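Local coordinates for protein 4-hydroxybutyrate coenzyme A transferase (PDB 2OAS) that binds coenzyme A and probably transfers it between carboxylic acids such as acetate and 4-hydroxybutyrate, at residues E99-F104 against M284-V289; T21-S26 against E134-A139; L103-E108 against A139-G144. All coordinates share one frame; numbering follows the deposited sequence.

Contact 1: residues E99-F104 against M284-V289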
loop_
_atom_site.group_PDB
_atom_site.type_symbol
_atom_site.label_atom_id
_atom_site.label_comp_id
_atom_site.label_asym_id
_atom_site.label_seq_id
_atom_site.Cartn_x
_atom_site.Cartn_y
_atom_site.Cartn_z
ATOM N N GLU A 99 10.420 0.975 -6.056
ATOM C CA GLU A 99 10.257 -0.039 -7.099
ATOM C C GLU A 99 11.022 0.319 -8.371
ATOM O O GLU A 99 11.214 -0.526 -9.240
ATOM C CB GLU A 99 8.782 -0.217 -7.479
ATOM C CG GLU A 99 7.832 -0.646 -6.373
ATOM C CD GLU A 99 8.079 -2.057 -5.876
ATOM O OE1 GLU A 99 8.159 -2.986 -6.707
ATOM O OE2 GLU A 99 8.175 -2.237 -4.640
ATOM N N VAL A 100 11.466 1.563 -8.485
ATOM C CA VAL A 100 12.172 1.978 -9.683
ATOM C C VAL A 100 13.472 1.207 -9.901
ATOM O O VAL A 100 13.745 0.764 -11.006
ATOM C CB VAL A 100 12.456 3.479 -9.653
ATOM C CG1 VAL A 100 13.084 3.920 -10.960
ATOM C CG2 VAL A 100 11.152 4.237 -9.401
ATOM N N PRO A 101 14.296 1.039 -8.857
ATOM C CA PRO A 101 15.564 0.307 -8.996
ATOM C C PRO A 101 15.329 -1.112 -9.493
ATOM O O PRO A 101 16.100 -1.639 -10.302
ATOM C CB PRO A 101 16.127 0.315 -7.583
ATOM C CG PRO A 101 15.646 1.610 -7.051
ATOM C CD PRO A 101 14.188 1.611 -7.508
ATOM N N LYS A 102 14.251 -1.717 -9.009
ATOM C CA LYS A 102 13.898 -3.078 -9.398
ATOM C C LYS A 102 13.471 -3.169 -10.870
ATOM O O LYS A 102 13.768 -4.156 -11.552
ATOM C CB LYS A 102 12.769 -3.617 -8.507
ATOM C CG LYS A 102 12.171 -4.932 -9.005
ATOM C CD LYS A 102 10.626 -4.946 -8.891
ATOM C CE LYS A 102 10.023 -6.145 -9.667
ATOM N NZ LYS A 102 8.535 -6.336 -9.515
ATOM N N LEU A 103 12.757 -2.148 -11.350
ATOM C CA LEU A 103 12.299 -2.102 -12.739
ATOM C C LEU A 103 13.517 -2.092 -13.654
ATOM O O LEU A 103 13.503 -2.657 -14.752
ATOM C CB LEU A 103 11.469 -0.837 -12.985
ATOM C CG LEU A 103 10.649 -0.774 -14.279
ATOM C CD1 LEU A 103 9.457 -1.703 -14.146
ATOM C CD2 LEU A 103 10.154 0.634 -14.530
ATOM N N PHE A 104 14.577 -1.433 -13.204
ATOM C CA PHE A 104 15.790 -1.372 -13.999
ATOM C C PHE A 104 16.556 -2.671 -13.880
ATOM O O PHE A 104 16.864 -3.310 -14.887
ATOM C CB PHE A 104 16.686 -0.216 -13.559
ATOM C CG PHE A 104 16.091 1.137 -13.777
ATOM C CD1 PHE A 104 15.065 1.326 -14.700
ATOM C CD2 PHE A 104 16.569 2.232 -13.069
ATOM C CE1 PHE A 104 14.513 2.588 -14.915
ATOM C CE2 PHE A 104 16.033 3.505 -13.274
ATOM C CZ PHE A 104 14.997 3.685 -14.201
HETATM N N MSE A 284 21.664 6.661 0.943
HETATM C CA MSE A 284 21.419 5.280 0.598
HETATM C C MSE A 284 20.472 5.162 -0.583
HETATM O O MSE A 284 19.700 6.081 -0.860
HETATM C CB MSE A 284 20.806 4.610 1.812
HETATM C CG MSE A 284 20.738 3.113 1.790
HETATM SE SE MSE A 284 20.048 2.611 3.513
HETATM C CE MSE A 284 21.722 2.682 4.474
ATOM N N ASP A 285 20.533 4.013 -1.253
ATOM C CA ASP A 285 19.698 3.692 -2.410
ATOM C C ASP A 285 18.229 3.603 -2.012
ATOM O O ASP A 285 17.888 2.886 -1.076
ATOM C CB ASP A 285 20.167 2.356 -3.002
ATOM C CG ASP A 285 19.213 1.791 -4.048
ATOM O OD1 ASP A 285 18.357 2.540 -4.570
ATOM O OD2 ASP A 285 19.333 0.588 -4.360
ATOM N N ILE A 286 17.359 4.320 -2.722
ATOM C CA ILE A 286 15.932 4.317 -2.411
ATOM C C ILE A 286 15.327 2.922 -2.286
ATOM O O ILE A 286 14.326 2.737 -1.600
ATOM C CB ILE A 286 15.118 5.060 -3.474
ATOM C CG1 ILE A 286 15.527 4.556 -4.851
ATOM C CG2 ILE A 286 15.313 6.551 -3.342
ATOM C CD1 ILE A 286 14.656 5.059 -5.940
ATOM N N GLU A 287 15.908 1.940 -2.962
ATOM C CA GLU A 287 15.374 0.587 -2.870
ATOM C C GLU A 287 15.452 0.092 -1.434
ATOM O O GLU A 287 14.715 -0.812 -1.048
ATOM C CB GLU A 287 16.135 -0.361 -3.789
ATOM C CG GLU A 287 15.583 -1.773 -3.773
ATOM C CD GLU A 287 16.185 -2.646 -4.858
ATOM O OE1 GLU A 287 15.943 -3.867 -4.838
ATOM O OE2 GLU A 287 16.895 -2.110 -5.734
ATOM N N GLN A 288 16.345 0.695 -0.650
ATOM C CA GLN A 288 16.530 0.341 0.759
ATOM C C GLN A 288 15.917 1.375 1.705
ATOM O O GLN A 288 15.118 1.022 2.569
ATOM C CB GLN A 288 18.015 0.201 1.096
ATOM C CG GLN A 288 18.579 -1.188 0.966
ATOM C CD GLN A 288 18.491 -1.722 -0.442
ATOM O OE1 GLN A 288 17.574 -2.479 -0.774
ATOM N NE2 GLN A 288 19.442 -1.321 -1.291
ATOM N N VAL A 289 16.297 2.640 1.543
ATOM C CA VAL A 289 15.783 3.696 2.401
ATOM C C VAL A 289 14.258 3.762 2.393
ATOM O O VAL A 289 13.647 4.060 3.427
ATOM C CB VAL A 289 16.352 5.093 2.015
ATOM C CG1 VAL A 289 16.013 5.424 0.585
ATOM C CG2 VAL A 289 15.781 6.168 2.937
#
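The Asp285 carboxylate takes the backbone N-H of Glu287 from above its plane: Glu287 N sits 3.0 Å from Asp285 OD1, 76° out of the plane, with an almost straight N-H...O angle of 177°. This is the N-cap bond of helix 286-289. At the same oxygen, Pro101 CG comes within 3.8 Å of Asp285 OD1. On the other helix, the Phe104 ring has Val100 O over one face, 3.6 Å above the plane and displaced toward the rim.

Pro101 is the main residue through which helix 100-105 meets the second segment. Its ring crosses Ile286 obliquely, Pro101 CG lying 3.7 Å from Ile286 CG1, while Pro101 CD is 3.8 Å from Ile286 CD1. Ile286 CG1 takes the crowded position between the backbone N and the carbonyl carbon (chi1 49°). Glu287, extended and with CG anti to the backbone N, reaches past the pyrrolidine ring, bringing Glu287 OE2 to 3.1 Å from Pro101 CB.

No hydrogen bond joins the two segments. The charges are met by Arg105, whose NH1 makes salt bridges with Glu287 OE2 and Asp285 OD2. Asp285 thus serves the helix amide with one oxygen and the arginine with the other, which would probably favour its ionised form. Apolar packing on a proline and a shared arginine therefore join the N-terminal family region to the C-terminal one.

Contact 2: residues T21-S26 against E134-A139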
loop_
_atom_site.group_PDB
_atom_site.type_symbol
_atom_site.label_atom_id
_atom_site.label_comp_id
_atom_site.label_asym_id
_atom_site.label_seq_id
_atom_site.Cartn_x
_atom_site.Cartn_y
_atom_site.Cartn_z
ATOM N N THR A 21 16.770 5.146 -25.086
ATOM C CA THR A 21 16.010 5.401 -23.875
ATOM C C THR A 21 17.062 5.894 -22.896
ATOM O O THR A 21 18.035 5.196 -22.607
ATOM C CB THR A 21 15.370 4.139 -23.296
ATOM O OG1 THR A 21 14.463 3.585 -24.254
ATOM C CG2 THR A 21 14.612 4.488 -22.028
ATOM N N LEU A 22 16.862 7.110 -22.415
ATOM C CA LEU A 22 17.781 7.745 -21.508
ATOM C C LEU A 22 17.263 7.899 -20.076
ATOM O O LEU A 22 16.050 7.980 -19.815
ATOM C CB LEU A 22 18.129 9.137 -22.049
ATOM C CG LEU A 22 18.743 9.265 -23.449
ATOM C CD1 LEU A 22 18.877 10.731 -23.812
ATOM C CD2 LEU A 22 20.101 8.583 -23.494
ATOM N N TRP A 23 18.208 7.952 -19.148
ATOM C CA TRP A 23 17.888 8.170 -17.749
ATOM C C TRP A 23 18.714 9.363 -17.320
ATOM O O TRP A 23 19.848 9.528 -17.771
ATOM C CB TRP A 23 18.247 6.965 -16.885
ATOM C CG TRP A 23 18.233 7.327 -15.437
ATOM C CD1 TRP A 23 19.311 7.682 -14.669
ATOM C CD2 TRP A 23 17.082 7.452 -14.599
ATOM N NE1 TRP A 23 18.901 8.016 -13.403
ATOM C CE2 TRP A 23 17.535 7.877 -13.328
ATOM C CE3 TRP A 23 15.712 7.235 -14.791
ATOM C CZ2 TRP A 23 16.666 8.109 -12.258
ATOM C CZ3 TRP A 23 14.841 7.465 -13.723
ATOM C CH2 TRP A 23 15.330 7.892 -12.470
ATOM N N THR A 24 18.146 10.199 -16.465
ATOM C CA THR A 24 18.847 11.380 -15.974
ATOM C C THR A 24 18.888 11.439 -14.463
ATOM O O THR A 24 17.916 11.098 -13.790
ATOM C CB THR A 24 18.171 12.700 -16.480
ATOM O OG1 THR A 24 18.785 13.811 -15.834
ATOM C CG2 THR A 24 16.670 12.708 -16.164
ATOM N N HIS A 25 20.027 11.870 -13.934
ATOM C CA HIS A 25 20.201 12.033 -12.492
ATOM C C HIS A 25 19.037 12.962 -12.137
ATOM O O HIS A 25 18.761 13.900 -12.880
ATOM C CB HIS A 25 21.525 12.738 -12.235
ATOM C CG HIS A 25 22.260 12.246 -11.027
ATOM N ND1 HIS A 25 23.610 12.480 -10.848
ATOM C CD2 HIS A 25 21.849 11.548 -9.950
ATOM C CE1 HIS A 25 23.996 11.943 -9.708
ATOM N NE2 HIS A 25 22.952 11.369 -9.140
ATOM N N SER A 26 18.367 12.721 -11.024
ATOM C CA SER A 26 17.234 13.551 -10.646
ATOM C C SER A 26 17.442 14.474 -9.449
ATOM O O SER A 26 18.491 14.469 -8.821
ATOM C CB SER A 26 16.026 12.655 -10.411
ATOM O OG SER A 26 15.702 11.988 -11.621
ATOM N N GLU A 134 19.179 8.117 -5.005
ATOM C CA GLU A 134 17.888 7.615 -5.482
ATOM C C GLU A 134 17.981 6.333 -6.318
ATOM O O GLU A 134 18.487 5.311 -5.845
ATOM C CB GLU A 134 17.131 8.711 -6.270
ATOM C CG GLU A 134 17.988 9.845 -6.885
ATOM C CD GLU A 134 17.953 9.857 -8.405
ATOM O OE1 GLU A 134 18.404 10.846 -9.029
ATOM O OE2 GLU A 134 17.473 8.870 -8.981
ATOM N N ALA A 135 17.502 6.378 -7.550
ATOM C CA ALA A 135 17.515 5.215 -8.421
ATOM C C ALA A 135 18.535 5.310 -9.533
ATOM O O ALA A 135 18.608 4.427 -10.397
ATOM C CB ALA A 135 16.144 5.018 -9.022
ATOM N N THR A 136 19.335 6.368 -9.518
ATOM C CA THR A 136 20.349 6.563 -10.552
ATOM C C THR A 136 21.433 5.480 -10.440
ATOM O O THR A 136 21.941 4.982 -11.449
ATOM C CB THR A 136 20.926 8.021 -10.482
ATOM O OG1 THR A 136 22.062 8.138 -11.342
ATOM C CG2 THR A 136 21.308 8.383 -9.066
ATOM N N LEU A 137 21.749 5.084 -9.211
ATOM C CA LEU A 137 22.755 4.054 -8.968
ATOM C C LEU A 137 22.341 2.772 -9.693
ATOM O O LEU A 137 23.160 2.110 -10.342
ATOM C CB LEU A 137 22.872 3.825 -7.460
ATOM C CG LEU A 137 23.994 2.941 -6.919
ATOM C CD1 LEU A 137 23.628 1.501 -7.107
ATOM C CD2 LEU A 137 25.304 3.277 -7.615
ATOM N N ALA A 138 21.053 2.444 -9.602
ATOM C CA ALA A 138 20.497 1.260 -10.255
ATOM C C ALA A 138 20.496 1.448 -11.773
ATOM O O ALA A 138 20.722 0.498 -12.540
ATOM C CB ALA A 138 19.079 1.013 -9.749
ATOM N N ALA A 139 20.250 2.688 -12.203
ATOM C CA ALA A 139 20.233 3.024 -13.630
ATOM C C ALA A 139 21.645 2.876 -14.189
ATOM O O ALA A 139 21.841 2.365 -15.290
ATOM C CB ALA A 139 19.731 4.449 -13.823
#
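Strand 21-24 and the loop after it run past the start of helix 136-142, closing from 7.0 Å between the CA atoms of Trp23 and Ala139 to 5.8 Å between those of His25 and Thr136. Glu134, just ahead of the helix, has a positive phi of 32°. Its side chain, bent at chi2, turns a carboxylate toward the strand's end.

Glu134 OE1 accepts from Ser26 N through its syn lone pair (2.7 Å, N-H...O 153°), and Glu134 OE2 accepts from Ala135 N through its anti lone pair (2.9 Å). An alanine here would remove both acceptors and would probably loosen the link between the Ser26 turn and the helix start.

Trp23 reaches the carboxylate tip to tip, Glu134 OE2 lying in the indole plane 3.5 Å from Trp23 CZ2. Over one face Ala139 CB makes a CH-pi contact, 3.6 Å from the Trp23 five-membered ring centroid. Buried Trp23 NE1 finds no polar partner in the model. Thr136 CG2 touches His25 CD2 at 3.3 Å; His25 NE2 is bonded to Ser132 O and ND1 to Gln117 N, consistent with a neutral imidazole.

Strand 21-24 lies between strands 113-118 and 48-52 of the parallel sheet, Thr136 also touches Ile116, and helix 100-105 packs on Ala135 and Ala138.

Contact 3: residues L103-E108 against A139-G144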
loop_
_atom_site.group_PDB
_atom_site.type_symbol
_atom_site.label_atom_id
_atom_site.label_comp_id
_atom_site.label_asym_id
_atom_site.label_seq_id
_atom_site.Cartn_x
_atom_site.Cartn_y
_atom_site.Cartn_z
ATOM N N LEU A 103 12.757 -2.148 -11.350
ATOM C CA LEU A 103 12.299 -2.102 -12.739
ATOM C C LEU A 103 13.517 -2.092 -13.654
ATOM O O LEU A 103 13.503 -2.657 -14.752
ATOM C CB LEU A 103 11.469 -0.837 -12.985
ATOM C CG LEU A 103 10.649 -0.774 -14.279
ATOM C CD1 LEU A 103 9.457 -1.703 -14.146
ATOM C CD2 LEU A 103 10.154 0.634 -14.530
ATOM N N PHE A 104 14.577 -1.433 -13.204
ATOM C CA PHE A 104 15.790 -1.372 -13.999
ATOM C C PHE A 104 16.556 -2.671 -13.880
ATOM O O PHE A 104 16.864 -3.310 -14.887
ATOM C CB PHE A 104 16.686 -0.216 -13.559
ATOM C CG PHE A 104 16.091 1.137 -13.777
ATOM C CD1 PHE A 104 15.065 1.326 -14.700
ATOM C CD2 PHE A 104 16.569 2.232 -13.069
ATOM C CE1 PHE A 104 14.513 2.588 -14.915
ATOM C CE2 PHE A 104 16.033 3.505 -13.274
ATOM C CZ PHE A 104 14.997 3.685 -14.201
ATOM N N ARG A 105 16.853 -3.075 -12.649
ATOM C CA ARG A 105 17.615 -4.305 -12.427
ATOM C C ARG A 105 16.975 -5.569 -12.991
ATOM O O ARG A 105 17.677 -6.425 -13.527
ATOM C CB ARG A 105 17.914 -4.473 -10.933
ATOM C CG ARG A 105 19.110 -3.631 -10.488
ATOM C CD ARG A 105 19.008 -3.139 -9.052
ATOM N NE ARG A 105 20.177 -2.329 -8.725
ATOM C CZ ARG A 105 20.293 -1.556 -7.651
ATOM N NH1 ARG A 105 19.310 -1.466 -6.764
ATOM N NH2 ARG A 105 21.412 -0.869 -7.474
ATOM N N SER A 106 15.654 -5.680 -12.883
ATOM C CA SER A 106 14.930 -6.844 -13.389
ATOM C C SER A 106 14.953 -6.853 -14.911
ATOM O O SER A 106 14.494 -7.798 -15.549
ATOM C CB SER A 106 13.476 -6.807 -12.933
ATOM O OG SER A 106 12.786 -5.759 -13.593
ATOM N N GLY A 107 15.471 -5.777 -15.482
ATOM C CA GLY A 107 15.544 -5.668 -16.924
ATOM C C GLY A 107 14.207 -5.373 -17.576
ATOM O O GLY A 107 14.097 -5.389 -18.804
ATOM N N GLU A 108 13.184 -5.106 -16.772
ATOM C CA GLU A 108 11.861 -4.811 -17.321
ATOM C C GLU A 108 11.895 -3.528 -18.140
ATOM O O GLU A 108 11.221 -3.422 -19.164
ATOM C CB GLU A 108 10.829 -4.704 -16.192
ATOM C CG GLU A 108 10.534 -6.036 -15.495
ATOM C CD GLU A 108 9.653 -5.885 -14.255
ATOM O OE1 GLU A 108 10.094 -5.232 -13.273
ATOM O OE2 GLU A 108 8.519 -6.421 -14.266
ATOM N N ALA A 139 20.250 2.688 -12.203
ATOM C CA ALA A 139 20.233 3.024 -13.630
ATOM C C ALA A 139 21.645 2.876 -14.189
ATOM O O ALA A 139 21.841 2.365 -15.290
ATOM C CB ALA A 139 19.731 4.449 -13.823
ATOM N N CYS A 140 22.633 3.328 -13.428
ATOM C CA CYS A 140 24.024 3.221 -13.881
ATOM C C CYS A 140 24.463 1.766 -13.968
ATOM O O CYS A 140 25.407 1.444 -14.683
ATOM C CB CYS A 140 24.960 3.963 -12.933
ATOM S SG CYS A 140 24.816 5.735 -13.059
ATOM N N GLN A 141 23.767 0.894 -13.246
ATOM C CA GLN A 141 24.102 -0.519 -13.240
ATOM C C GLN A 141 23.695 -1.189 -14.551
ATOM O O GLN A 141 24.460 -1.947 -15.144
ATOM C CB GLN A 141 23.408 -1.231 -12.065
ATOM C CG GLN A 141 24.349 -1.897 -11.044
ATOM C CD GLN A 141 24.770 -0.948 -9.893
ATOM O OE1 GLN A 141 24.309 -1.088 -8.740
ATOM N NE2 GLN A 141 25.641 0.025 -10.212
ATOM N N VAL A 142 22.486 -0.897 -15.011
ATOM C CA VAL A 142 21.988 -1.511 -16.223
ATOM C C VAL A 142 22.174 -0.668 -17.481
ATOM O O VAL A 142 21.991 -1.153 -18.593
ATOM C CB VAL A 142 20.505 -1.870 -16.058
ATOM C CG1 VAL A 142 20.332 -2.768 -14.850
ATOM C CG2 VAL A 142 19.674 -0.610 -15.883
ATOM N N ALA A 143 22.549 0.591 -17.320
ATOM C CA ALA A 143 22.715 1.444 -18.476
ATOM C C ALA A 143 23.726 0.910 -19.493
ATOM O O ALA A 143 24.807 0.445 -19.126
ATOM C CB ALA A 143 23.121 2.828 -18.033
ATOM N N GLY A 144 23.375 0.990 -20.776
ATOM C CA GLY A 144 24.281 0.545 -21.820
ATOM C C GLY A 144 25.590 1.326 -21.764
ATOM O O GLY A 144 26.673 0.750 -21.882
#
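The end of helix 100-105 lies beside the last turn of helix 136-142, with CA atoms 6.3 Å apart for Phe104 and Ala139 and 6.4 Å apart for Arg105 and Val142.

Phe104, its CG beside the backbone N and anti to the carbonyl carbon, brings one ring side to the neighbouring backbone: Phe104 CD2 is 3.8 Å from Ala139 CA, an oblique approach, and Phe104 CE2 is 3.9 Å from Ala139 CB. Val142 takes the other end of the same residue with both its methyls. Val142 CG2, in the crowded position between the backbone N and the carbonyl carbon, lies 3.8 Å from Phe104 CB, while Val142 CG1 rests 3.5 Å from Phe104 O. That carbonyl is already engaged, accepting from Gly107 N at 2.9 Å, where the chain leaves the helix with a positive phi at Gly107. Beyond, Glu108 N donates to Ser106 OG in an ST turn, and Glu108 OE2 makes a salt bridge to Lys393 of the second subunit.

At the partly exposed margin, Arg105 and Gln141 cross obliquely. Arg105 NH2 donates to Gln141 OE1 (3.2 Å, N-H...O 153°); the oxygen sits at the guanidinium edge, near its plane, yet the donor lies 40° above the amide carbonyl plane, and the two planes are 28° apart.

The stronger claim on this arginine comes from NH1, which makes salt bridges with Glu287 and Asp285. Gln141 therefore adds a neutral acceptor to a guanidinium whose charge is probably balanced by those carboxylates. Buried apolar contacts of Phe104 with Ala139, continued by the partly exposed Val142, thus adjoin a polar Arg105-Gln141 pair at the more exposed margin, far from the annotated CoA sites.

How the contacts relate
Helix 100-105 serves contacts 1 and 3, helix 136-142 serves contacts 2 and 3, and Leu103, Phe104 and Ala139 are shared. Arg105 ties contact 3 to contact 1: its NH1 lies 2.7 Å from Glu287 OE2 and 3.2 Å from Asp285 OD2. Contacts 2 and 3 meet where Phe104 CZ stands 3.7 Å from Trp23 CE3 in an edge-to-face pair, and contacts 1 and 2 where Ile286 CD1 lies 3.4 Å from Ala135 CB. The CoA side is nearest contact 1: the Ile286 side chain is about 6 Å from that of Glu233, the covalent CoA site, and the Glu134 side chain in contact 2 about 8 Å.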